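Local coordinates for protein N-hydroxyarylamine O-acetyltransferase (Bacillus cereus, PDB 4DMO) that probably transfers acetyl groups to arylamines and N-hydroxyarylamines, as a member of the arylamine N-acetyltransferase family with an unusual Cys-His-Glu catalytic triad, at residues 157-169 with 180-192. Residues are numbered along the deposited sequence; the frame is centred on the assembly and turned at random.
Sequences MTEKGNYILEMRK and DDWTLGYAFYIEE. With KH2 (3-(1-methylpiperidinium-1-yl)propane-1-sulfonate), chain C.
Tyr163 and Phe188 face each other as a hydrogen-bonded pair where strands 163-168 and 183-188 run antiparallel in the large sheet of this acetyltransferase. Two classic beta bulges interrupt the ladder: Asn162 and Tyr163 both donate to Phe188 O, while Gly185 and Tyr186 share Leu165 O, the Tyr186 bond being weak. Having no side chain, Gly185 lets the backbone close in at this bulge, its N 2.7 Å from Leu165 O.

Packing is tight on the sheet face carrying Tyr163, Leu165, Tyr186 and Phe188. Tyr163 CB sits 3.3 Å from Phe188 CZ, over one face of the phenyl ring but off its centre; the two rings are nearly parallel, yet slid so far apart that they barely overlap. Leu165 CB lies centrally over Tyr186, whose ring also meets His110 and Phe128. With CG between its backbone N and carbonyl carbon (chi1 60°), Tyr186 turns one face of its ring to Leu165. On the other face, Leu184 CD1 reaches Ile164 CB at 3.6 Å, and Leu184 N donates to sulfonate O2 of the bound ligand. Equally close is the CH-pi contact of buried Gly161, whose CA lies over the centre of the Tyr189 ring, 3.4 Å from its centroid; as a glycine it also brings CA near Phe188 O.

The contact loosens toward exposed Asp180, Asp181 and Lys169. Here Arg168 lays CD over the five-membered ring of Trp182, its aliphatic part suiting the indole face while NH1 pairs with Asp150; its NE bond to Asp180 O is weak. At the other end Glu191 is exposed. An amide suits Asn162 because it serves two partners: OD1 accepts from Ile190 N in the carbonyl plane, and ND2 donates almost straight (170°) to the syn lone pair of Glu191 OE1, 3.0 Å away.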
ATOM      1  N   MET A 157      13.239   8.720 -17.116  1.00 31.58           N
ATOM      2  CA  MET A 157      14.154   7.607 -17.127  1.00 31.45           C
ATOM      3  C   MET A 157      15.042   7.785 -15.921  1.00 25.32           C
ATOM      4  O   MET A 157      15.576   8.862 -15.691  1.00 27.24           O
ATOM      5  CB  MET A 157      14.978   7.618 -18.417  1.00 31.10           C
ATOM      6  CG  MET A 157      15.775   6.347 -18.707  1.00 37.61           C
ATOM      7  SD  MET A 157      14.734   4.923 -18.968  1.00 54.70           S
ATOM      8  CE  MET A 157      13.365   5.709 -19.826  1.00 36.66           C
ATOM      9  N   THR A 158      15.114   6.742 -15.104  1.00 24.97           N
ATOM     10  CA  THR A 158      16.104   6.635 -14.051  1.00 23.81           C
ATOM     11  C   THR A 158      16.639   5.251 -14.260  1.00 21.97           C
ATOM     12  O   THR A 158      16.195   4.525 -15.159  1.00 17.28           O
ATOM     13  CB  THR A 158      15.533   6.714 -12.587  1.00 24.22           C
ATOM     14  OG1 THR A 158      14.758   5.547 -12.312  1.00 24.40           O
ATOM     15  CG2 THR A 158      14.680   7.951 -12.366  1.00 23.64           C
ATOM     16  N   GLU A 159      17.566   4.872 -13.402  1.00 23.04           N
ATOM     17  CA  GLU A 159      18.120   3.539 -13.442  1.00 31.61           C
ATOM     18  C   GLU A 159      17.171   2.528 -12.775  1.00 34.47           C
ATOM     19  O   GLU A 159      17.516   1.356 -12.656  1.00 29.40           O
ATOM     20  CB  GLU A 159      19.467   3.522 -12.739  1.00 25.85           C
ATOM     21  CG  GLU A 159      19.356   3.658 -11.231  1.00 39.63           C
ATOM     22  CD  GLU A 159      20.719   3.704 -10.536  1.00 38.48           C
ATOM     23  OE1 GLU A 159      21.212   4.820 -10.207  1.00 34.03           O
ATOM     24  OE2 GLU A 159      21.278   2.612 -10.327  1.00 31.38           O
ATOM     25  N   LYS A 160      15.998   2.979 -12.310  1.00 28.14           N
ATOM     26  CA  LYS A 160      15.072   2.077 -11.609  1.00 26.79           C
ATOM     27  C   LYS A 160      13.693   2.049 -12.248  1.00 26.73           C
ATOM     28  O   LYS A 160      12.747   1.492 -11.693  1.00 19.10           O
ATOM     29  CB  LYS A 160      14.942   2.476 -10.144  1.00 27.36           C
ATOM     30  CG  LYS A 160      16.225   2.355  -9.333  1.00 24.34           C
ATOM     31  CD  LYS A 160      16.876   0.941  -9.400  1.00 27.21           C
ATOM     32  CE  LYS A 160      18.090   0.858  -8.453  1.00 25.89           C
ATOM     33  NZ  LYS A 160      18.714  -0.515  -8.437  1.00 26.18           N
ATOM     34  N   GLY A 161      13.566   2.662 -13.415  1.00 25.67           N
ATOM     35  CA  GLY A 161      12.279   2.715 -14.071  1.00 24.65           C
ATOM     36  C   GLY A 161      12.279   3.701 -15.221  1.00 27.68           C
ATOM     37  O   GLY A 161      13.309   4.293 -15.552  1.00 24.08           O
ATOM     38  N   ASN A 162      11.115   3.860 -15.846  1.00 29.94           N
ATOM     39  CA  ASN A 162      10.933   4.887 -16.852  1.00 27.31           C
ATOM     40  C   ASN A 162       9.827   5.861 -16.483  1.00 30.93           C
ATOM     41  O   ASN A 162       9.514   6.748 -17.273  1.00 24.85           O
ATOM     42  CB  ASN A 162      10.674   4.289 -18.233  1.00 23.38           C
ATOM     43  CG  ASN A 162       9.762   3.108 -18.200  1.00 26.82           C
ATOM     44  OD1 ASN A 162       8.702   3.129 -17.568  1.00 28.68           O
ATOM     45  ND2 ASN A 162      10.182   2.040 -18.861  1.00 30.18           N
ATOM     46  N   TYR A 163       9.253   5.700 -15.286  1.00 25.21           N
ATOM     47  CA  TYR A 163       8.316   6.683 -14.727  1.00 26.01           C
ATOM     48  C   TYR A 163       8.631   6.883 -13.255  1.00 24.89           C
ATOM     49  O   TYR A 163       9.397   6.135 -12.653  1.00 22.90           O
ATOM     50  CB  TYR A 163       6.866   6.230 -14.860  1.00 21.26           C
ATOM     51  CG  TYR A 163       6.271   6.384 -16.241  1.00 23.26           C
ATOM     52  CD1 TYR A 163       5.549   7.523 -16.567  1.00 27.48           C
ATOM     53  CD2 TYR A 163       6.409   5.398 -17.205  1.00 17.73           C
ATOM     54  CE1 TYR A 163       4.994   7.682 -17.802  1.00 24.98           C
ATOM     55  CE2 TYR A 163       5.847   5.541 -18.454  1.00 24.87           C
ATOM     56  CZ  TYR A 163       5.133   6.696 -18.747  1.00 28.05           C
ATOM     57  OH  TYR A 163       4.557   6.905 -19.990  1.00 30.64           O
ATOM     58  N   ILE A 164       8.055   7.910 -12.674  1.00 22.65           N
ATOM     59  CA  ILE A 164       8.288   8.184 -11.276  1.00 18.85           C
ATOM     60  C   ILE A 164       7.017   8.676 -10.636  1.00 20.89           C
ATOM     61  O   ILE A 164       6.169   9.300 -11.292  1.00 18.67           O
ATOM     62  CB  ILE A 164       9.400   9.241 -11.029  1.00 20.96           C
ATOM     63  CG1 ILE A 164       8.965  10.631 -11.509  1.00 19.72           C
ATOM     64  CG2 ILE A 164      10.719   8.817 -11.679  1.00 20.24           C
ATOM     65  CD1 ILE A 164      10.047  11.733 -11.228  1.00 20.71           C
ATOM     66  N   LEU A 165       6.901   8.362  -9.347  1.00 24.02           N
ATOM     67  CA  LEU A 165       5.886   8.947  -8.497  1.00 17.97           C
ATOM     68  C   LEU A 165       6.561   9.907  -7.552  1.00 22.70           C
ATOM     69  O   LEU A 165       7.382   9.507  -6.708  1.00 23.52           O
ATOM     70  CB  LEU A 165       5.154   7.881  -7.697  1.00 21.31           C
ATOM     71  CG  LEU A 165       4.095   8.552  -6.847  1.00 18.83           C
ATOM     72  CD1 LEU A 165       2.967   9.029  -7.723  1.00 17.28           C
ATOM     73  CD2 LEU A 165       3.591   7.644  -5.748  1.00 30.36           C
ATOM     74  N   GLU A 166       6.227  11.180  -7.722  1.00 22.03           N
ATOM     75  CA  GLU A 166       6.764  12.239  -6.912  1.00 18.81           C
ATOM     76  C   GLU A 166       5.730  12.671  -5.899  1.00 16.90           C
ATOM     77  O   GLU A 166       4.541  12.523  -6.099  1.00 19.29           O
ATOM     78  CB  GLU A 166       7.113  13.443  -7.793  1.00 28.41           C
ATOM     79  CG  GLU A 166       8.544  13.499  -8.256  1.00 23.55           C
ATOM     80  CD  GLU A 166       8.761  14.606  -9.253  1.00 30.76           C
ATOM     81  OE1 GLU A 166       7.796  14.928  -9.979  1.00 32.05           O
ATOM     82  OE2 GLU A 166       9.872  15.173  -9.292  1.00 31.47           O
ATOM     83  N   MET A 167       6.195  13.242  -4.814  1.00 18.00           N
ATOM     84  CA  MET A 167       5.295  13.639  -3.761  1.00 27.42           C
ATOM     85  C   MET A 167       5.858  14.758  -2.890  1.00 31.58           C
ATOM     86  O   MET A 167       7.084  14.975  -2.798  1.00 22.45           O
ATOM     87  CB  MET A 167       5.001  12.445  -2.860  1.00 20.25           C
ATOM     88  CG  MET A 167       6.193  12.029  -1.991  1.00 25.62           C
ATOM     89  SD  MET A 167       6.012  10.412  -1.185  1.00 28.63           S
ATOM     90  CE  MET A 167       7.586  10.233  -0.323  1.00 23.84           C
ATOM     91  N   ARG A 168       4.952  15.435  -2.203  1.00 21.50           N
ATOM     92  CA  ARG A 168       5.377  16.330  -1.152  1.00 29.14           C
ATOM     93  C   ARG A 168       4.364  16.395  -0.017  1.00 31.08           C
ATOM     94  O   ARG A 168       3.154  16.256  -0.253  1.00 29.25           O
ATOM     95  CB  ARG A 168       5.653  17.700  -1.759  1.00 36.13           C
ATOM     96  CG  ARG A 168       4.514  18.276  -2.530  1.00 39.07           C
ATOM     97  CD  ARG A 168       5.001  19.489  -3.338  1.00 49.40           C
ATOM     98  NE  ARG A 168       4.407  20.768  -2.941  1.00 50.64           N
ATOM     99  CZ  ARG A 168       3.264  21.246  -3.417  1.00 44.74           C
ATOM    100  NH1 ARG A 168       2.550  20.539  -4.277  1.00 51.79           N
ATOM    101  NH2 ARG A 168       2.820  22.423  -3.013  1.00 51.64           N
ATOM    102  N   LYS A 169       4.874  16.577   1.206  1.00 36.05           N
ATOM    103  CA  LYS A 169       4.063  16.983   2.364  1.00 33.19           C
ATOM    104  C   LYS A 169       3.449  15.810   3.104  1.00 34.80           C
ATOM    105  O   LYS A 169       3.017  15.961   4.250  1.00 60.52           O
ATOM    106  CB  LYS A 169       2.939  17.919   1.928  1.00 48.78           C
ATOM    107  CG  LYS A 169       3.357  19.233   1.247  1.00 54.39           C
ATOM    108  CD  LYS A 169       2.108  19.859   0.583  1.00 59.90           C
ATOM    109  CE  LYS A 169       2.223  21.350   0.344  1.00 61.57           C
ATOM    110  NZ  LYS A 169       1.004  21.829  -0.370  1.00 61.25           N
ATOM    111  N   ASP A 180       9.271  19.654   1.767  1.00 63.83           N
ATOM    112  CA  ASP A 180       8.128  20.433   1.295  1.00 62.25           C
ATOM    113  C   ASP A 180       8.096  20.552  -0.220  1.00 62.69           C
ATOM    114  O   ASP A 180       7.053  20.846  -0.817  1.00 62.59           O
ATOM    115  CB  ASP A 180       8.140  21.842   1.901  1.00 78.81           C
ATOM    116  CG  ASP A 180       7.274  21.954   3.136  1.00 81.40           C
ATOM    117  OD1 ASP A 180       6.049  22.098   2.971  1.00 81.28           O
ATOM    118  OD2 ASP A 180       7.806  21.907   4.260  1.00 76.45           O
ATOM    119  N   ASP A 181       9.231  20.312  -0.855  1.00 55.18           N
ATOM    120  CA  ASP A 181       9.260  20.362  -2.302  1.00 58.17           C
ATOM    121  C   ASP A 181       9.139  18.933  -2.822  1.00 46.84           C
ATOM    122  O   ASP A 181       9.320  17.965  -2.082  1.00 40.83           O
ATOM    123  CB  ASP A 181      10.544  21.051  -2.807  1.00 54.91           C
ATOM    124  CG  ASP A 181      11.820  20.442  -2.214  1.00 58.33           C
ATOM    125  OD1 ASP A 181      12.527  19.692  -2.927  1.00 59.61           O
ATOM    126  OD2 ASP A 181      12.122  20.701  -1.030  1.00 66.64           O
ATOM    127  N   TRP A 182       8.816  18.826  -4.101  1.00 31.32           N
ATOM    128  CA  TRP A 182       8.649  17.563  -4.752  1.00 30.10           C
ATOM    129  C   TRP A 182       9.855  16.655  -4.542  1.00 28.13           C
ATOM    130  O   TRP A 182      10.995  17.059  -4.696  1.00 35.27           O
ATOM    131  CB  TRP A 182       8.407  17.794  -6.225  1.00 26.54           C
ATOM    132  CG  TRP A 182       7.077  18.361  -6.490  1.00 32.67           C
ATOM    133  CD1 TRP A 182       6.801  19.632  -6.888  1.00 28.19           C
ATOM    134  CD2 TRP A 182       5.818  17.700  -6.378  1.00 32.71           C
ATOM    135  NE1 TRP A 182       5.456  19.800  -7.043  1.00 34.95           N
ATOM    136  CE2 TRP A 182       4.817  18.604  -6.727  1.00 34.42           C
ATOM    137  CE3 TRP A 182       5.431  16.394  -6.016  1.00 31.16           C
ATOM    138  CZ2 TRP A 182       3.471  18.301  -6.727  1.00 34.33           C
ATOM    139  CZ3 TRP A 182       4.102  16.073  -6.028  1.00 32.57           C
ATOM    140  CH2 TRP A 182       3.131  17.016  -6.383  1.00 34.62           C
ATOM    141  N   THR A 183       9.593  15.430  -4.129  1.00 30.59           N
ATOM    142  CA  THR A 183      10.660  14.457  -3.940  1.00 31.01           C
ATOM    143  C   THR A 183      10.216  13.094  -4.484  1.00 30.72           C
ATOM    144  O   THR A 183       9.021  12.773  -4.513  1.00 30.23           O
ATOM    145  CB  THR A 183      11.089  14.395  -2.460  1.00 34.57           C
ATOM    146  OG1 THR A 183       9.933  14.345  -1.623  1.00 42.17           O
ATOM    147  CG2 THR A 183      11.847  15.665  -2.088  1.00 46.80           C
ATOM    148  N   LEU A 184      11.189  12.336  -4.982  1.00 26.46           N
ATOM    149  CA  LEU A 184      10.954  11.047  -5.574  1.00 22.96           C
ATOM    150  C   LEU A 184      10.465  10.055  -4.528  1.00 26.74           C
ATOM    151  O   LEU A 184      11.112   9.889  -3.491  1.00 23.58           O
ATOM    152  CB  LEU A 184      12.242  10.544  -6.201  1.00 29.20           C
ATOM    153  CG  LEU A 184      12.167   9.159  -6.834  1.00 26.29           C
ATOM    154  CD1 LEU A 184      11.062   9.104  -7.856  1.00 29.11           C
ATOM    155  CD2 LEU A 184      13.524   8.782  -7.466  1.00 30.09           C
ATOM    156  N   GLY A 185       9.310   9.427  -4.804  1.00 17.87           N
ATOM    157  CA  GLY A 185       8.743   8.397  -3.941  1.00 18.41           C
ATOM    158  C   GLY A 185       9.269   7.063  -4.402  1.00 13.84           C
ATOM    159  O   GLY A 185      10.072   6.405  -3.740  1.00 13.13           O
ATOM    160  N   TYR A 186       8.839   6.679  -5.586  1.00 13.19           N
ATOM    161  CA  TYR A 186       9.496   5.574  -6.242  1.00 21.90           C
ATOM    162  C   TYR A 186       9.514   5.726  -7.758  1.00 21.61           C
ATOM    163  O   TYR A 186       8.739   6.498  -8.355  1.00 14.56           O
ATOM    164  CB  TYR A 186       8.860   4.245  -5.847  1.00 15.07           C
ATOM    165  CG  TYR A 186       7.396   4.146  -6.197  1.00 19.27           C
ATOM    166  CD1 TYR A 186       6.406   4.358  -5.233  1.00 13.96           C
ATOM    167  CD2 TYR A 186       7.005   3.811  -7.482  1.00 15.98           C
ATOM    168  CE1 TYR A 186       5.077   4.258  -5.561  1.00 17.13           C
ATOM    169  CE2 TYR A 186       5.675   3.698  -7.812  1.00 15.91           C
ATOM    170  CZ  TYR A 186       4.716   3.917  -6.854  1.00 16.91           C
ATOM    171  OH  TYR A 186       3.386   3.818  -7.193  1.00 21.24           O
ATOM    172  N   ALA A 187      10.464   4.998  -8.342  1.00 16.42           N
ATOM    173  CA  ALA A 187      10.575   4.844  -9.764  1.00 17.46           C
ATOM    174  C   ALA A 187       9.990   3.493 -10.126  1.00 17.55           C
ATOM    175  O   ALA A 187      10.129   2.520  -9.366  1.00 17.31           O
ATOM    176  CB  ALA A 187      12.057   4.922 -10.177  1.00 19.53           C
ATOM    177  N   PHE A 188       9.339   3.420 -11.281  1.00 14.96           N
ATOM    178  CA  PHE A 188       8.807   2.151 -11.774  1.00 20.43           C
ATOM    179  C   PHE A 188       8.878   2.076 -13.292  1.00 26.09           C
ATOM    180  O   PHE A 188       9.021   3.093 -13.947  1.00 22.87           O
ATOM    181  CB  PHE A 188       7.361   1.941 -11.334  1.00 19.72           C
ATOM    182  CG  PHE A 188       6.390   2.966 -11.886  1.00 19.50           C
ATOM    183  CD1 PHE A 188       6.266   4.213 -11.296  1.00 18.52           C
ATOM    184  CD2 PHE A 188       5.591   2.670 -12.977  1.00 23.56           C
ATOM    185  CE1 PHE A 188       5.362   5.149 -11.792  1.00 18.87           C
ATOM    186  CE2 PHE A 188       4.701   3.612 -13.480  1.00 25.49           C
ATOM    187  CZ  PHE A 188       4.583   4.845 -12.875  1.00 22.55           C
ATOM    188  N   TYR A 189       8.794   0.856 -13.818  1.00 19.10           N
ATOM    189  CA  TYR A 189       8.673   0.604 -15.242  1.00 23.40           C
ATOM    190  C   TYR A 189       7.184   0.409 -15.599  1.00 27.89           C
ATOM    191  O   TYR A 189       6.451  -0.265 -14.863  1.00 24.09           O
ATOM    192  CB  TYR A 189       9.469  -0.652 -15.613  1.00 18.70           C
ATOM    193  CG  TYR A 189      10.952  -0.541 -15.409  1.00 20.70           C
ATOM    194  CD1 TYR A 189      11.745   0.127 -16.345  1.00 21.24           C
ATOM    195  CD2 TYR A 189      11.582  -1.104 -14.278  1.00 20.87           C
ATOM    196  CE1 TYR A 189      13.143   0.241 -16.172  1.00 19.97           C
ATOM    197  CE2 TYR A 189      12.999  -1.000 -14.094  1.00 17.94           C
ATOM    198  CZ  TYR A 189      13.753  -0.314 -15.059  1.00 22.47           C
ATOM    199  OH  TYR A 189      15.119  -0.174 -14.933  1.00 30.80           O
ATOM    200  N   ILE A 190       6.730   1.009 -16.702  1.00 21.04           N
ATOM    201  CA  ILE A 190       5.323   0.909 -17.123  1.00 25.42           C
ATOM    202  C   ILE A 190       4.991  -0.487 -17.651  1.00 24.18           C
ATOM    203  O   ILE A 190       3.826  -0.873 -17.736  1.00 26.69           O
ATOM    204  CB  ILE A 190       4.972   1.977 -18.212  1.00 34.74           C
ATOM    205  CG1 ILE A 190       3.456   2.077 -18.428  1.00 29.03           C
ATOM    206  CG2 ILE A 190       5.668   1.640 -19.534  1.00 25.37           C
ATOM    207  CD1 ILE A 190       2.650   2.300 -17.151  1.00 35.20           C
ATOM    208  N   GLU A 191       6.034  -1.225 -18.016  1.00 28.34           N
ATOM    209  CA  GLU A 191       5.923  -2.596 -18.514  1.00 22.77           C
ATOM    210  C   GLU A 191       5.241  -3.537 -17.496  1.00 30.60           C
ATOM    211  O   GLU A 191       5.617  -3.612 -16.327  1.00 23.93           O
ATOM    212  CB  GLU A 191       7.316  -3.127 -18.890  1.00 29.66           C
ATOM    213  CG  GLU A 191       7.922  -2.533 -20.211  1.00 43.30           C
ATOM    214  CD  GLU A 191       8.506  -1.108 -20.091  1.00 34.22           C
ATOM    215  OE1 GLU A 191       8.824  -0.642 -18.969  1.00 29.94           O
ATOM    216  OE2 GLU A 191       8.639  -0.447 -21.138  1.00 36.50           O
ATOM    217  N   GLU A 192       4.248  -4.269 -17.978  1.00 25.17           N
ATOM    218  CA  GLU A 192       3.434  -5.148 -17.155  1.00 28.03           C
ATOM    219  C   GLU A 192       4.173  -6.361 -16.595  1.00 32.59           C
ATOM    220  O   GLU A 192       5.015  -6.988 -17.245  1.00 30.15           O
ATOM    221  CB  GLU A 192       2.222  -5.619 -17.951  1.00 31.81           C
ATOM    222  CG  GLU A 192       1.685  -6.945 -17.499  1.00 49.21           C
ATOM    223  CD  GLU A 192       0.311  -7.221 -18.058  1.00 50.99           C
ATOM    224  OE1 GLU A 192      -0.317  -6.259 -18.546  1.00 45.24           O
ATOM    225  OE2 GLU A 192      -0.127  -8.391 -18.014  1.00 54.81           O
TER
HETATM  226  S   KH2 C 301      14.705  14.135  -4.735  1.00 58.87           S
HETATM  227  C1  KH2 C 301      15.846  12.832  -5.065  1.00 62.26           C
HETATM  228  O1  KH2 C 301      14.144  14.065  -3.408  1.00 66.24           O
HETATM  229  N2  KH2 C 301      17.119  11.146  -8.222  1.00 54.59           N
HETATM  230  O2  KH2 C 301      13.603  14.191  -5.667  1.00 66.83           O
HETATM  231  C4  KH2 C 301      16.516  12.755  -6.390  1.00 42.77           C
HETATM  232  O4  KH2 C 301      15.290  15.455  -4.852  1.00 78.04           O
HETATM  233  C7  KH2 C 301      16.338  11.463  -7.086  1.00 58.36           C
HETATM  234  C11 KH2 C 301      16.747  11.970  -9.319  1.00 48.92           C
HETATM  235  C12 KH2 C 301      17.682   9.184  -9.610  1.00 56.25           C
HETATM  236  C13 KH2 C 301      19.347  10.196  -8.266  1.00 58.39           C
HETATM  237  C14 KH2 C 301      19.010   9.852  -9.675  1.00 59.71           C
HETATM  238  C15 KH2 C 301      18.491  11.366  -7.928  1.00 54.14           C
HETATM  239  C16 KH2 C 301      16.875   9.762  -8.506  1.00 51.18           C